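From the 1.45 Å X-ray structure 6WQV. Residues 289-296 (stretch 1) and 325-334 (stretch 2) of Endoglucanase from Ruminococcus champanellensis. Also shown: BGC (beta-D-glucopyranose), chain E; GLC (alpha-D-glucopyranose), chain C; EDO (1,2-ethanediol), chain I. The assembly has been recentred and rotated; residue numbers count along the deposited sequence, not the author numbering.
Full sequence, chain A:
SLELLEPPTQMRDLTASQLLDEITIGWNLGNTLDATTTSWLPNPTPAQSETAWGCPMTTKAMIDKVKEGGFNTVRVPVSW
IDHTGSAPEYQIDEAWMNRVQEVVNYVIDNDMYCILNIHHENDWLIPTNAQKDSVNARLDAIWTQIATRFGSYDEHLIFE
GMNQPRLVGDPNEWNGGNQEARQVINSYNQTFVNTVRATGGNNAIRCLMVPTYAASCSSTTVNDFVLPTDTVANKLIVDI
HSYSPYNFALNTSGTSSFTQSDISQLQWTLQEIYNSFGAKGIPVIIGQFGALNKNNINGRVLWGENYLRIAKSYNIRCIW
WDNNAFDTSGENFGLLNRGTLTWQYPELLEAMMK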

# COMPACT_ATOMS: atom_id res chain seq x y z
N PHE A 289 1.96 -0.77 -7.98
CA PHE A 289 2.48 -0.50 -9.31
C PHE A 289 1.27 -0.38 -10.23
O PHE A 289 0.15 -0.76 -9.87
CB PHE A 289 3.47 -1.59 -9.79
CG PHE A 289 2.79 -2.80 -10.34
CD1 PHE A 289 2.08 -3.63 -9.51
CD2 PHE A 289 2.83 -3.10 -11.70
CE1 PHE A 289 1.41 -4.72 -10.00
CE2 PHE A 289 2.16 -4.21 -12.20
CZ PHE A 289 1.46 -5.01 -11.35
N GLY A 290 1.50 0.13 -11.43
CA GLY A 290 0.45 0.24 -12.44
C GLY A 290 0.98 1.07 -13.58
O GLY A 290 2.07 1.64 -13.52
N ALA A 291 0.20 1.09 -14.66
CA ALA A 291 0.49 1.93 -15.82
C ALA A 291 -0.82 2.57 -16.26
O ALA A 291 -1.81 1.87 -16.46
CB ALA A 291 1.10 1.14 -16.98
N LEU A 292 -0.81 3.89 -16.38
CA LEU A 292 -2.00 4.64 -16.75
C LEU A 292 -2.57 4.15 -18.07
O LEU A 292 -1.83 3.83 -19.00
CB LEU A 292 -1.63 6.10 -16.96
CG LEU A 292 -1.15 6.91 -15.76
CD1 LEU A 292 -0.35 8.11 -16.24
CD2 LEU A 292 -2.31 7.37 -14.94
N ASN A 293 -3.90 4.19 -18.18
CA ASN A 293 -4.52 3.97 -19.47
C ASN A 293 -4.25 5.17 -20.37
O ASN A 293 -4.71 6.29 -20.08
CB ASN A 293 -6.03 3.80 -19.37
CG ASN A 293 -6.69 3.77 -20.74
OD1 ASN A 293 -6.13 3.23 -21.70
ND2 ASN A 293 -7.86 4.38 -20.86
N LYS A 294 -3.52 4.95 -21.46
CA LYS A 294 -3.25 5.96 -22.48
C LYS A 294 -3.73 5.47 -23.84
O LYS A 294 -3.19 5.85 -24.88
CB LYS A 294 -1.77 6.33 -22.50
CG LYS A 294 -1.31 7.06 -21.25
CD LYS A 294 0.20 7.24 -21.23
CE LYS A 294 0.65 8.05 -20.02
NZ LYS A 294 2.13 8.00 -19.84
N ASN A 295 -4.75 4.60 -23.83
CA ASN A 295 -5.33 4.04 -25.04
C ASN A 295 -4.25 3.35 -25.86
O ASN A 295 -4.16 3.48 -27.09
CB ASN A 295 -6.11 5.12 -25.80
CG ASN A 295 -7.18 5.75 -24.92
OD1 ASN A 295 -7.25 6.96 -24.77
ND2 ASN A 295 -8.01 4.90 -24.30
N ASN A 296 -3.46 2.54 -25.15
CA ASN A 296 -2.22 1.98 -25.62
C ASN A 296 -2.12 0.52 -25.18
O ASN A 296 -1.20 0.12 -24.47
CB ASN A 296 -1.05 2.80 -25.05
CG ASN A 296 -1.06 2.87 -23.48
OD1 ASN A 296 -2.09 2.73 -22.81
ND2 ASN A 296 0.11 3.11 -22.92
N ALA A 325 -10.77 4.09 -12.38
CA ALA A 325 -10.86 5.21 -13.31
C ALA A 325 -10.30 4.79 -14.66
O ALA A 325 -9.18 4.28 -14.74
CB ALA A 325 -10.09 6.42 -12.76
N PHE A 326 -11.08 5.01 -15.72
CA PHE A 326 -10.78 4.49 -17.05
C PHE A 326 -10.52 5.58 -18.08
O PHE A 326 -9.47 5.56 -18.73
CB PHE A 326 -11.90 3.51 -17.49
CG PHE A 326 -12.05 2.38 -16.53
CD1 PHE A 326 -11.22 1.28 -16.61
CD2 PHE A 326 -12.94 2.48 -15.47
CE1 PHE A 326 -11.30 0.27 -15.67
CE2 PHE A 326 -13.03 1.47 -14.53
CZ PHE A 326 -12.19 0.37 -14.63
N ASP A 327 -11.43 6.53 -18.23
CA ASP A 327 -11.32 7.54 -19.27
C ASP A 327 -11.55 8.94 -18.70
O ASP A 327 -12.06 9.82 -19.39
CB ASP A 327 -12.27 7.23 -20.42
CG ASP A 327 -11.99 5.87 -21.05
OD1 ASP A 327 -10.90 5.67 -21.61
OD2 ASP A 327 -12.87 4.98 -20.96
N THR A 328 -11.14 9.15 -17.45
CA THR A 328 -11.26 10.44 -16.80
C THR A 328 -10.10 11.36 -17.20
O THR A 328 -9.16 10.95 -17.88
CB THR A 328 -11.25 10.27 -15.27
OG1 THR A 328 -9.91 10.02 -14.82
CG2 THR A 328 -12.16 9.12 -14.84
N SER A 329 -10.19 12.62 -16.78
CA SER A 329 -9.12 13.59 -16.99
C SER A 329 -8.00 13.46 -15.97
O SER A 329 -7.02 14.21 -16.05
CB SER A 329 -9.69 15.00 -16.94
OG SER A 329 -10.29 15.24 -15.67
N GLY A 330 -8.13 12.55 -15.02
CA GLY A 330 -7.12 12.28 -14.01
C GLY A 330 -6.31 11.05 -14.31
O GLY A 330 -6.08 10.69 -15.48
N GLU A 331 -5.83 10.39 -13.26
CA GLU A 331 -5.04 9.18 -13.39
C GLU A 331 -5.97 7.99 -13.59
O GLU A 331 -6.79 7.69 -12.72
CB GLU A 331 -4.18 8.97 -12.14
CG GLU A 331 -3.15 10.06 -11.96
CD GLU A 331 -2.30 9.92 -10.70
OE1 GLU A 331 -2.44 8.93 -9.95
OE2 GLU A 331 -1.48 10.83 -10.46
N ASN A 332 -5.85 7.31 -14.72
CA ASN A 332 -6.74 6.20 -15.04
C ASN A 332 -6.02 4.88 -14.82
O ASN A 332 -5.47 4.29 -15.75
CB ASN A 332 -7.26 6.35 -16.46
CG ASN A 332 -8.13 7.56 -16.63
OD1 ASN A 332 -9.11 7.73 -15.91
ND2 ASN A 332 -7.76 8.42 -17.57
N PHE A 333 -6.08 4.39 -13.59
CA PHE A 333 -5.46 3.13 -13.21
C PHE A 333 -6.48 2.00 -13.04
O PHE A 333 -6.15 0.94 -12.50
CB PHE A 333 -4.65 3.30 -11.92
CG PHE A 333 -3.33 4.00 -12.10
CD1 PHE A 333 -2.29 3.39 -12.79
CD2 PHE A 333 -3.10 5.25 -11.54
CE1 PHE A 333 -1.06 4.02 -12.94
CE2 PHE A 333 -1.87 5.88 -11.68
CZ PHE A 333 -0.86 5.26 -12.39
N GLY A 334 -7.71 2.19 -13.52
CA GLY A 334 -8.72 1.17 -13.36
C GLY A 334 -8.37 -0.12 -14.08
O GLY A 334 -7.75 -0.13 -15.14
C2 BGC E . -4.65 8.12 -7.46
C3 BGC E . -5.24 9.44 -7.87
C4 BGC E . -5.55 10.32 -6.68
C5 BGC E . -4.33 10.51 -5.81
C6 BGC E . -4.56 11.23 -4.52
C1 BGC E . -3.42 8.31 -6.59
O2 BGC E . -4.30 7.35 -8.63
O3 BGC E . -6.48 9.18 -8.63
O4 BGC E . -5.92 11.67 -7.14
O5 BGC E . -3.78 9.17 -5.43
O6 BGC E . -3.31 11.52 -3.90
C1 GLC C . 1.00 6.57 -4.56
C2 GLC C . -0.24 6.65 -3.69
C3 GLC C . -1.57 6.48 -4.30
C4 GLC C . -1.66 7.25 -5.60
C5 GLC C . -0.61 6.68 -6.52
C6 GLC C . -0.68 7.18 -7.95
O1 GLC C . 1.60 5.35 -4.68
O2 GLC C . -0.03 5.74 -2.57
O3 GLC C . -2.56 6.99 -3.34
O4 GLC C . -2.98 7.12 -6.13
O5 GLC C . 0.73 7.04 -5.99
O6 GLC C . -0.46 8.52 -8.03
C1 EDO I . -14.97 6.39 -15.78
O1 EDO I . -13.70 6.02 -15.24
C2 EDO I . -14.90 6.35 -17.30
O2 EDO I . -13.91 7.29 -17.72
O HOH W 1 -4.56 7.90 -17.64
O HOH W 2 -6.79 7.91 -20.65
O HOH W 3 -8.94 7.55 -22.20

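Asn293 ties the two loops together with two nearly straight hydrogen bonds: its backbone N donates to Asn332 O (2.9 Å, 168° at the hydrogen), and its side-chain ND2 donates to Phe326 O (2.9 Å, 167°). With chi1 in the t well and CA-to-CB pointing toward stretch 2, the amide reaches a second backbone carbonyl, six residues before Asn332. The other end of the Asn293 amide serves its own loop, Asn293 OD1 accepting from Asn295 N at 2.9 Å. Asn332 is similarly braced within stretch 2: ND2 donates to Thr328 O (2.9 Å), while OD1 accepts from Thr328 N (2.9 Å) and Thr328 OG1 (2.7 Å). Water 1 extends the direct link, donating to Asn293 O (2.9 Å) and accepting from Asn332 N (3.2 Å). Farther out, water 3 donates to both Asn295 OD1 (3.1 Å) and Asp327 OD1 (2.8 Å), bridging side chains at the exposed margin. Packing centres on Leu292, whose CD2 lies over one face of the Phe333 ring, 3.9 Å from the ring centroid, in a CH-pi contact; CD2 also approaches Glu331 CA at 3.6 Å. The backbone of Gly290 and Ala291 meets the ring edge, with Gly290 C and Ala291 N each 3.6 Å from Phe333 CE1. A CB on Gly290 would sit tightly, 3.1 Å from Phe333 CD1. Beyond, Glu331 OE1 accepts from BGC O2 and GLC O6, both at 2.8 Å.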